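PDB 5N5D: methyltransferase from Streptomyces regensis, which probably transfers the methyl group of S-adenosylmethionine to a hydroxyl oxygen in the biosynthesis of tomaymycin. Local coordinates for residues A[43-48]-A[141-146]; A[55-60]-A[137-142]; A[78-83]-A[113-118]. All coordinates share one frame; numbering follows the deposited sequence.

Contact 1. Residues A[43-48]-A[141-146]. With SAM (S-adenosylmethionine), chain H; SO4 (sulfate ion), chain J.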
loop_
_atom_site.group_PDB
_atom_site.type_symbol
_atom_site.label_atom_id
_atom_site.label_comp_id
_atom_site.label_asym_id
_atom_site.label_seq_id
_atom_site.Cartn_x
_atom_site.Cartn_y
_atom_site.Cartn_z
ATOM N N LEU A 43 -4.681 11.864 16.040
ATOM C CA LEU A 43 -5.430 10.726 15.528
ATOM C C LEU A 43 -5.396 10.608 14.012
ATOM O O LEU A 43 -5.893 9.612 13.475
ATOM C CB LEU A 43 -6.889 10.822 15.974
ATOM C CG LEU A 43 -7.134 10.979 17.472
ATOM C CD1 LEU A 43 -8.628 11.052 17.742
ATOM C CD2 LEU A 43 -6.498 9.835 18.249
ATOM N N ALA A 44 -4.835 11.586 13.311
ATOM C CA ALA A 44 -4.877 11.594 11.858
ATOM C C ALA A 44 -3.810 10.681 11.269
ATOM O O ALA A 44 -2.753 10.457 11.865
ATOM C CB ALA A 44 -4.672 13.011 11.330
ATOM N N VAL A 45 -4.096 10.153 10.082
ATOM C CA VAL A 45 -3.052 9.496 9.307
ATOM C C VAL A 45 -1.893 10.473 9.152
ATOM O O VAL A 45 -2.084 11.698 9.110
ATOM C CB VAL A 45 -3.558 9.016 7.935
ATOM C CG1 VAL A 45 -4.627 7.937 8.102
ATOM C CG2 VAL A 45 -4.086 10.184 7.112
ATOM N N SER A 46 -0.685 9.930 9.083
ATOM C CA SER A 46 0.497 10.717 8.785
ATOM C C SER A 46 0.445 11.221 7.346
ATOM O O SER A 46 -0.368 10.782 6.530
ATOM C CB SER A 46 1.751 9.874 8.973
ATOM O OG SER A 46 1.803 8.876 7.967
ATOM N N ALA A 47 1.357 12.132 7.015
ATOM C CA ALA A 47 1.412 12.608 5.637
ATOM C C ALA A 47 1.701 11.476 4.658
ATOM O O ALA A 47 0.977 11.361 3.653
ATOM C CB ALA A 47 2.432 13.745 5.522
ATOM N N PRO A 48 2.701 10.614 4.877
ATOM C CA PRO A 48 2.923 9.514 3.922
ATOM C C PRO A 48 1.732 8.578 3.814
ATOM O O PRO A 48 1.438 8.070 2.723
ATOM C CB PRO A 48 4.159 8.800 4.488
ATOM C CG PRO A 48 4.840 9.816 5.356
ATOM C CD PRO A 48 3.724 10.630 5.938
ATOM N N PHE A 141 -12.756 3.797 3.312
ATOM C CA PHE A 141 -11.729 3.942 4.337
ATOM C C PHE A 141 -12.404 3.883 5.701
ATOM O O PHE A 141 -13.246 4.732 6.020
ATOM C CB PHE A 141 -10.960 5.256 4.164
ATOM C CG PHE A 141 -9.856 5.466 5.178
ATOM C CD1 PHE A 141 -8.992 4.436 5.525
ATOM C CD2 PHE A 141 -9.680 6.703 5.773
ATOM C CE1 PHE A 141 -7.976 4.646 6.451
ATOM C CE2 PHE A 141 -8.667 6.917 6.690
ATOM C CZ PHE A 141 -7.815 5.881 7.028
ATOM N N VAL A 142 -12.038 2.879 6.491
ATOM C CA VAL A 142 -12.610 2.641 7.809
ATOM C C VAL A 142 -11.571 3.064 8.836
ATOM O O VAL A 142 -10.513 2.433 8.958
ATOM C CB VAL A 142 -13.009 1.174 7.997
ATOM C CG1 VAL A 142 -13.702 0.977 9.346
ATOM C CG2 VAL A 142 -13.884 0.703 6.835
ATOM N N ASP A 143 -11.873 4.118 9.582
ATOM C CA ASP A 143 -10.938 4.694 10.535
ATOM C C ASP A 143 -11.725 5.371 11.652
ATOM O O ASP A 143 -11.564 6.556 11.931
ATOM C CB ASP A 143 -10.003 5.677 9.835
ATOM C CG ASP A 143 -8.889 6.178 10.737
ATOM O OD1 ASP A 143 -8.557 5.499 11.740
ATOM O OD2 ASP A 143 -8.336 7.260 10.439
ATOM N N ALA A 144 -12.600 4.614 12.307
ATOM C CA ALA A 144 -13.369 5.154 13.420
ATOM C C ALA A 144 -13.103 4.307 14.660
ATOM O O ALA A 144 -11.942 4.056 15.004
ATOM C CB ALA A 144 -14.856 5.210 13.065
ATOM N N ASN A 145 -14.153 3.860 15.336
ATOM C CA ASN A 145 -13.989 3.028 16.517
ATOM C C ASN A 145 -13.765 1.576 16.111
ATOM O O ASN A 145 -14.332 1.093 15.132
ATOM C CB ASN A 145 -15.215 3.154 17.416
ATOM C CG ASN A 145 -16.493 2.783 16.708
ATOM O OD1 ASN A 145 -16.759 3.235 15.592
ATOM N ND2 ASN A 145 -17.296 1.945 17.356
ATOM N N LYS A 146 -12.933 0.877 16.873
ATOM C CA LYS A 146 -12.491 -0.449 16.451
ATOM C C LYS A 146 -13.494 -1.566 16.745
ATOM O O LYS A 146 -13.569 -2.522 15.963
ATOM C CB LYS A 146 -11.137 -0.749 17.094
ATOM C CG LYS A 146 -10.025 0.128 16.521
ATOM C CD LYS A 146 -8.831 0.245 17.437
ATOM C CE LYS A 146 -7.716 1.058 16.783
ATOM N NZ LYS A 146 -8.152 2.427 16.366
HETATM N N SAM H . -9.595 9.545 9.456
HETATM C CA SAM H . -9.062 10.669 10.252
HETATM C C SAM H . -7.692 11.143 9.667
HETATM O O SAM H . -6.881 10.247 9.340
HETATM O OXT SAM H . -7.497 12.372 9.566
HETATM C CB SAM H . -8.890 10.259 11.734
HETATM C CG SAM H . -10.134 9.567 12.280
HETATM S SD SAM H . -9.889 9.311 14.054
HETATM C CE SAM H . -8.750 7.979 14.042
HETATM C "C5'" SAM H . -11.391 8.394 14.542
HETATM C "C4'" SAM H . -12.648 9.237 14.460
HETATM O "O4'" SAM H . -13.825 8.401 14.511
HETATM C "C3'" SAM H . -12.795 10.276 15.579
HETATM O "O3'" SAM H . -12.946 11.570 15.006
HETATM C "C2'" SAM H . -14.029 9.797 16.360
HETATM O "O2'" SAM H . -14.801 10.868 16.890
HETATM C "C1'" SAM H . -14.805 9.072 15.269
HETATM N N9 SAM H . -15.764 8.085 15.751
HETATM C C8 SAM H . -15.612 7.218 16.800
HETATM N N7 SAM H . -16.620 6.395 16.965
HETATM C C5 SAM H . -17.498 6.746 15.949
HETATM C C6 SAM H . -18.750 6.235 15.559
HETATM N N6 SAM H . -19.363 5.220 16.180
HETATM N N1 SAM H . -19.355 6.800 14.490
HETATM C C2 SAM H . -18.743 7.810 13.864
HETATM N N3 SAM H . -17.564 8.377 14.143
HETATM C C4 SAM H . -16.986 7.792 15.200
HETATM S S SO4 J . -11.932 2.678 19.843
HETATM O O1 SO4 J . -10.941 2.480 20.895
HETATM O O2 SO4 J . -11.991 4.097 19.503
HETATM O O3 SO4 J . -11.544 1.910 18.666
HETATM O O4 SO4 J . -13.241 2.233 20.313
#
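Val45 and Phe141 approach from opposite directions and meet at CG1 of the valine and CZ of the ring, 3.9 Å apart. This is the tight, buried part of the contact. Asp143, just past the end of strand 139-142, adds to it: its CB rests 3.5 Å above one face of the Phe141 ring, toward the rim, while its carboxylate reaches the methionine end of S-adenosylmethionine. With CG anti to the backbone N (chi1 -173°), OD2 comes to 2.8 Å from the amino N of the cofactor and accepts its hydrogen bond. The first segment holds the other end of the same amino acid group, for Val45 N donates to the cofactor carboxylate O at 2.9 Å, nearly straight at 170°. Without the Asp143 carboxylate, as with an alanine here, the cofactor amino group is likely to lose this acceptor and the methionine end to turn more freely. Beyond Asp143 the contact is looser: Ala144, Asn145 and Lys146 do not reach the first segment and are partly exposed. Here Ala144 lies against the ribose, Asn145 beside the adenine, and Lys146 near a sulfate probably left from crystallisation. Asp143 OD1 is 3.4 Å and Leu43 O 3.3 Å from CE, the methyl carbon that enzymes of this family transfer. Oxygens this close would be expected to suit the positive sulfonium, so the two segments together fix the amino acid end and flank the methyl.

Contact 2. Residues A[55-60]-A[137-142]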
loop_
_atom_site.group_PDB
_atom_site.type_symbol
_atom_site.label_atom_id
_atom_site.label_comp_id
_atom_site.label_asym_id
_atom_site.label_seq_id
_atom_site.Cartn_x
_atom_site.Cartn_y
_atom_site.Cartn_z
ATOM N N LEU A 55 -3.171 7.939 -3.333
ATOM C CA LEU A 55 -2.679 7.212 -4.499
ATOM C C LEU A 55 -3.493 5.950 -4.761
ATOM O O LEU A 55 -3.745 5.603 -5.920
ATOM C CB LEU A 55 -1.200 6.875 -4.317
ATOM C CG LEU A 55 -0.260 8.084 -4.263
ATOM C CD1 LEU A 55 1.157 7.637 -3.998
ATOM C CD2 LEU A 55 -0.324 8.895 -5.567
ATOM N N LEU A 56 -3.904 5.245 -3.705
ATOM C CA LEU A 56 -4.767 4.082 -3.894
ATOM C C LEU A 56 -6.076 4.472 -4.566
ATOM O O LEU A 56 -6.542 3.779 -5.476
ATOM C CB LEU A 56 -5.039 3.405 -2.553
ATOM C CG LEU A 56 -3.837 2.720 -1.905
ATOM C CD1 LEU A 56 -4.167 2.323 -0.472
ATOM C CD2 LEU A 56 -3.379 1.503 -2.705
ATOM N N ALA A 57 -6.688 5.575 -4.129
ATOM C CA ALA A 57 -7.921 6.031 -4.764
ATOM C C ALA A 57 -7.695 6.359 -6.234
ATOM O O ALA A 57 -8.526 6.033 -7.091
ATOM C CB ALA A 57 -8.468 7.248 -4.018
ATOM N N ARG A 58 -6.582 7.022 -6.548
ATOM C CA ARG A 58 -6.321 7.392 -7.936
ATOM C C ARG A 58 -6.011 6.165 -8.788
ATOM O O ARG A 58 -6.449 6.072 -9.942
ATOM C CB ARG A 58 -5.180 8.403 -7.993
ATOM C CG ARG A 58 -5.564 9.754 -7.399
ATOM C CD ARG A 58 -4.417 10.720 -7.371
ATOM N NE ARG A 58 -3.999 11.137 -8.703
ATOM C CZ ARG A 58 -3.099 12.084 -8.927
ATOM N NH1 ARG A 58 -2.526 12.715 -7.909
ATOM N NH2 ARG A 58 -2.776 12.399 -10.165
ATOM N N LEU A 59 -5.284 5.197 -8.228
ATOM C CA LEU A 59 -5.002 3.970 -8.964
ATOM C C LEU A 59 -6.283 3.212 -9.278
ATOM O O LEU A 59 -6.413 2.612 -10.349
ATOM C CB LEU A 59 -4.046 3.092 -8.157
ATOM C CG LEU A 59 -2.598 3.570 -8.131
ATOM C CD1 LEU A 59 -1.841 2.807 -7.059
ATOM C CD2 LEU A 59 -1.953 3.372 -9.493
ATOM N N ARG A 60 -7.226 3.209 -8.340
ATOM C CA ARG A 60 -8.537 2.606 -8.546
ATOM C C ARG A 60 -9.426 3.441 -9.459
ATOM O O ARG A 60 -10.463 2.943 -9.913
ATOM C CB ARG A 60 -9.207 2.411 -7.182
ATOM C CG ARG A 60 -10.613 1.801 -7.190
ATOM C CD ARG A 60 -10.613 0.359 -7.667
ATOM N NE ARG A 60 -10.579 0.255 -9.125
ATOM C CZ ARG A 60 -10.578 -0.890 -9.801
ATOM N NH1 ARG A 60 -10.615 -2.059 -9.165
ATOM N NH2 ARG A 60 -10.544 -0.869 -11.127
ATOM N N PHE A 137 -19.955 2.581 -3.754
ATOM C CA PHE A 137 -18.652 3.191 -3.559
ATOM C C PHE A 137 -17.571 2.353 -4.231
ATOM O O PHE A 137 -17.657 1.124 -4.293
ATOM C CB PHE A 137 -18.357 3.333 -2.067
ATOM C CG PHE A 137 -19.258 4.308 -1.372
ATOM C CD1 PHE A 137 -19.037 5.669 -1.498
ATOM C CD2 PHE A 137 -20.325 3.871 -0.607
ATOM C CE1 PHE A 137 -19.858 6.582 -0.877
ATOM C CE2 PHE A 137 -21.158 4.781 0.024
ATOM C CZ PHE A 137 -20.924 6.145 -0.115
ATOM N N ASP A 138 -16.558 3.042 -4.754
ATOM C CA ASP A 138 -15.368 2.418 -5.318
ATOM C C ASP A 138 -14.279 2.187 -4.284
ATOM O O ASP A 138 -13.380 1.372 -4.518
ATOM C CB ASP A 138 -14.799 3.300 -6.438
ATOM C CG ASP A 138 -15.805 3.561 -7.532
ATOM O OD1 ASP A 138 -16.391 2.587 -8.046
ATOM O OD2 ASP A 138 -16.032 4.738 -7.874
ATOM N N MET A 139 -14.333 2.895 -3.163
ATOM C CA MET A 139 -13.328 2.778 -2.121
ATOM C C MET A 139 -13.980 3.126 -0.796
ATOM O O MET A 139 -14.824 4.025 -0.729
ATOM C CB MET A 139 -12.132 3.699 -2.389
ATOM C CG MET A 139 -11.068 3.667 -1.311
ATOM S SD MET A 139 -9.585 4.533 -1.866
ATOM C CE MET A 139 -8.565 4.444 -0.400
ATOM N N VAL A 140 -13.590 2.405 0.249
ATOM C CA VAL A 140 -14.054 2.655 1.608
ATOM C C VAL A 140 -12.839 2.733 2.519
ATOM O O VAL A 140 -11.994 1.834 2.503
ATOM C CB VAL A 140 -15.008 1.555 2.106
ATOM C CG1 VAL A 140 -15.541 1.905 3.477
ATOM C CG2 VAL A 140 -16.140 1.348 1.121
ATOM N N PHE A 141 -12.756 3.797 3.312
ATOM C CA PHE A 141 -11.729 3.942 4.337
ATOM C C PHE A 141 -12.404 3.883 5.701
ATOM O O PHE A 141 -13.246 4.732 6.020
ATOM C CB PHE A 141 -10.960 5.256 4.164
ATOM C CG PHE A 141 -9.856 5.466 5.178
ATOM C CD1 PHE A 141 -8.992 4.436 5.525
ATOM C CD2 PHE A 141 -9.680 6.703 5.773
ATOM C CE1 PHE A 141 -7.976 4.646 6.451
ATOM C CE2 PHE A 141 -8.667 6.917 6.690
ATOM C CZ PHE A 141 -7.815 5.881 7.028
ATOM N N VAL A 142 -12.038 2.879 6.491
ATOM C CA VAL A 142 -12.610 2.641 7.809
ATOM C C VAL A 142 -11.571 3.064 8.836
ATOM O O VAL A 142 -10.513 2.433 8.958
ATOM C CB VAL A 142 -13.009 1.174 7.997
ATOM C CG1 VAL A 142 -13.702 0.977 9.346
ATOM C CG2 VAL A 142 -13.884 0.703 6.835
#
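Asp138 meets Arg60 through its backbone: the carbonyl O of Asp138 lies 3.9 Å from CG of Arg60, a packing contact of the aliphatic part of the arginine. The charged ends do not pair, with Arg60 NE 6.4 Å from Asp138 OD1. Each is engaged outside the contact instead. Bent at chi2 (67°) and chi3 (-81°), the arginine chain carries NH1 to the carbonyl O of Gly163, whereas OD2 of the aspartate accepts from the backbone N of both Arg63 and Arg64, where strand 64-68 begins.

Met139 comes next and supplies the largest share of the buried surface. Its side chain is extended throughout, starting with CG anti to the backbone N (chi1 178°), and so spans the distance from strand to helix. SD presses on Ala57, 3.6 Å from its CB, and the small alanine lets the sulfur come almost as near to Ala57 CA, at 3.7 Å. The terminal CE continues past the alanine to Leu56, where it lies 4.3 Å from CB.

Two residues on, Phe141 leaves the helix behind and turns its side chain to the cofactor pocket.

Strand 139-142 runs between parallel neighbours, bonded through Met139 to Leu66 of strand 64-68 and through Val140 to Val165 of strand 165-169. Helix 47-60 covers this end of the Rossmann-like sheet, with helix 74-80 beside it sending Leu79 against Met139, and the second subunit packs on the helix at Leu55 and Leu59.

Contact 3. Residues A[78-83]-A[113-118]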
loop_
_atom_site.group_PDB
_atom_site.type_symbol
_atom_site.label_atom_id
_atom_site.label_comp_id
_atom_site.label_asym_id
_atom_site.label_seq_id
_atom_site.Cartn_x
_atom_site.Cartn_y
_atom_site.Cartn_z
ATOM N N TRP A 78 -7.045 14.329 1.547
ATOM C CA TRP A 78 -6.286 13.461 0.652
ATOM C C TRP A 78 -7.211 12.620 -0.214
ATOM O O TRP A 78 -6.959 12.436 -1.412
ATOM C CB TRP A 78 -5.349 12.560 1.451
ATOM C CG TRP A 78 -4.072 13.232 1.873
ATOM C CD1 TRP A 78 -3.683 13.540 3.141
ATOM C CD2 TRP A 78 -3.013 13.665 1.012
ATOM N NE1 TRP A 78 -2.439 14.131 3.128
ATOM C CE2 TRP A 78 -2.009 14.224 1.830
ATOM C CE3 TRP A 78 -2.817 13.637 -0.372
ATOM C CZ2 TRP A 78 -0.825 14.749 1.306
ATOM C CZ3 TRP A 78 -1.643 14.157 -0.886
ATOM C CH2 TRP A 78 -0.661 14.704 -0.049
ATOM N N LEU A 79 -8.282 12.088 0.373
ATOM C CA LEU A 79 -9.204 11.264 -0.401
ATOM C C LEU A 79 -9.972 12.102 -1.414
ATOM O O LEU A 79 -10.109 11.711 -2.579
ATOM C CB LEU A 79 -10.171 10.542 0.534
ATOM C CG LEU A 79 -9.563 9.402 1.350
ATOM C CD1 LEU A 79 -10.555 8.961 2.406
ATOM C CD2 LEU A 79 -9.167 8.233 0.464
ATOM N N ALA A 80 -10.491 13.258 -0.990
ATOM C CA ALA A 80 -11.270 14.090 -1.901
ATOM C C ALA A 80 -10.420 14.588 -3.058
ATOM O O ALA A 80 -10.924 14.745 -4.174
ATOM C CB ALA A 80 -11.885 15.269 -1.146
ATOM N N ARG A 81 -9.127 14.829 -2.823
ATOM C CA ARG A 81 -8.273 15.323 -3.895
ATOM C C ARG A 81 -7.920 14.253 -4.922
ATOM O O ARG A 81 -7.358 14.591 -5.971
ATOM C CB ARG A 81 -7.007 15.936 -3.298
ATOM C CG ARG A 81 -7.269 17.315 -2.726
ATOM C CD ARG A 81 -6.033 17.965 -2.136
ATOM N NE ARG A 81 -6.291 19.376 -1.874
ATOM C CZ ARG A 81 -5.528 20.160 -1.120
ATOM N NH1 ARG A 81 -4.441 19.674 -0.539
ATOM N NH2 ARG A 81 -5.861 21.430 -0.938
ATOM N N ALA A 82 -8.242 12.989 -4.658
ATOM C CA ALA A 82 -8.105 11.937 -5.653
ATOM C C ALA A 82 -9.284 11.894 -6.615
ATOM O O ALA A 82 -9.206 11.204 -7.636
ATOM C CB ALA A 82 -7.969 10.580 -4.965
ATOM N N LEU A 83 -10.367 12.614 -6.315
ATOM C CA LEU A 83 -11.614 12.444 -7.037
ATOM C C LEU A 83 -11.633 13.232 -8.343
ATOM O O LEU A 83 -11.053 14.317 -8.435
ATOM C CB LEU A 83 -12.789 12.909 -6.191
ATOM C CG LEU A 83 -13.129 12.090 -4.950
ATOM C CD1 LEU A 83 -14.108 12.855 -4.070
ATOM C CD2 LEU A 83 -13.710 10.750 -5.359
ATOM N N HIS A 113 -17.143 21.053 -2.635
ATOM C CA HIS A 113 -18.145 20.622 -3.603
ATOM C C HIS A 113 -18.103 19.126 -3.862
ATOM O O HIS A 113 -19.034 18.595 -4.480
ATOM C CB HIS A 113 -17.956 21.371 -4.926
ATOM C CG HIS A 113 -16.655 21.082 -5.612
ATOM N ND1 HIS A 113 -15.446 21.556 -5.149
ATOM C CD2 HIS A 113 -16.377 20.378 -6.736
ATOM C CE1 HIS A 113 -14.479 21.151 -5.953
ATOM N NE2 HIS A 113 -15.017 20.433 -6.923
ATOM N N LEU A 114 -17.048 18.447 -3.418
ATOM C CA LEU A 114 -16.897 17.013 -3.607
ATOM C C LEU A 114 -17.242 16.200 -2.371
ATOM O O LEU A 114 -17.169 14.971 -2.428
ATOM C CB LEU A 114 -15.459 16.683 -4.011
ATOM C CG LEU A 114 -14.928 17.368 -5.268
ATOM C CD1 LEU A 114 -13.430 17.135 -5.386
ATOM C CD2 LEU A 114 -15.641 16.863 -6.496
ATOM N N VAL A 115 -17.588 16.832 -1.255
ATOM C CA VAL A 115 -17.697 16.126 0.017
ATOM C C VAL A 115 -19.114 16.253 0.554
ATOM O O VAL A 115 -19.701 17.340 0.553
ATOM C CB VAL A 115 -16.675 16.641 1.045
ATOM C CG1 VAL A 115 -16.767 15.830 2.334
ATOM C CG2 VAL A 115 -15.272 16.554 0.481
ATOM N N GLU A 116 -19.648 15.129 1.019
ATOM C CA GLU A 116 -20.929 15.054 1.705
ATOM C C GLU A 116 -20.642 14.563 3.118
ATOM O O GLU A 116 -20.324 13.385 3.319
ATOM C CB GLU A 116 -21.874 14.115 0.960
ATOM C CG GLU A 116 -23.180 13.817 1.656
ATOM C CD GLU A 116 -23.975 12.774 0.907
ATOM O OE1 GLU A 116 -24.118 12.921 -0.325
ATOM O OE2 GLU A 116 -24.428 11.801 1.540
ATOM N N GLN A 117 -20.730 15.465 4.090
ATOM C CA GLN A 117 -20.454 15.126 5.477
ATOM C C GLN A 117 -21.729 14.714 6.202
ATOM O O GLN A 117 -22.801 15.289 5.985
ATOM C CB GLN A 117 -19.824 16.307 6.212
ATOM C CG GLN A 117 -18.432 16.660 5.743
ATOM C CD GLN A 117 -17.785 17.688 6.642
ATOM O OE1 GLN A 117 -17.579 18.835 6.245
ATOM N NE2 GLN A 117 -17.469 17.286 7.867
ATOM N N HIS A 118 -21.590 13.733 7.093
ATOM C CA HIS A 118 -22.658 13.285 7.974
ATOM C C HIS A 118 -22.154 13.316 9.405
ATOM O O HIS A 118 -21.000 12.966 9.672
ATOM C CB HIS A 118 -23.127 11.870 7.619
ATOM C CG HIS A 118 -23.762 11.769 6.269
ATOM N ND1 HIS A 118 -25.128 11.723 6.090
ATOM C CD2 HIS A 118 -23.218 11.721 5.030
ATOM C CE1 HIS A 118 -25.398 11.645 4.798
ATOM N NE2 HIS A 118 -24.255 11.641 4.134
#
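Leu83 and Leu114 lie alongside each other, their side chains running in opposing senses, with CD1 of Leu83 4.1 Å from CB of Leu114. A second apolar touch joins Ala80 CB to Val115 CG2 at 4.0 Å. With CG1 of the valine anti to the backbone N (chi1 -177°), it is CG2 that is left facing the alanine. Leu89 of strand 88-93 adds to the layer against Leu83, and Leu106 of helix 96-108 does the same for Val115.

One contact pairs apolar with polar: Leu114 CD1 sits 3.7 Å from Ala80 O. This carbonyl also accepts from Leu83 N at 3.1 Å, the bond that closes the type I turn from Ala80 to Leu83, so the leucine methyl packs on an oxygen that already has a donor.

No hydrogen bond crosses between the segments; one between side chains lies within the strand. Two residues apart on strand 115-119, His118 NE2 donates to Glu116 OE2 at 2.6 Å with an angle of 162°. The acceptor uses its anti lone pair and lies in the imidazole plane, which should hold the ring's rotation.

The exit of helix 74-80 is therefore joined to the start of the strand at the edge of the sheet within this chain by shape and van der Waals contact, while Arg81, in a salt bridge with Asp25, and Gln117, bonded to Ala99 O, find polar partners outside both segments.

In the fold
All three contacts belong to one Rossmann-like sheet. Contacts 1 and 2 share helix 47-60 and strand 139-142, and their centres are 14 Å apart, one at the cofactor end and the other toward the opposite end of helix and strand. Contact 3 falls between their halves in the sequence and joins helix 74-80 to strand 115-119, about 15 Å from contact 1 and 12 Å from contact 2, centre to centre. Leu79 links them, packing on both Met139 and Phe141, while Ala82 packs on Ala57 and Arg58. Helices 47-60 and 74-80 thus pack side by side on the sheet, between strand 115-119 and the S-adenosylmethionine pocket.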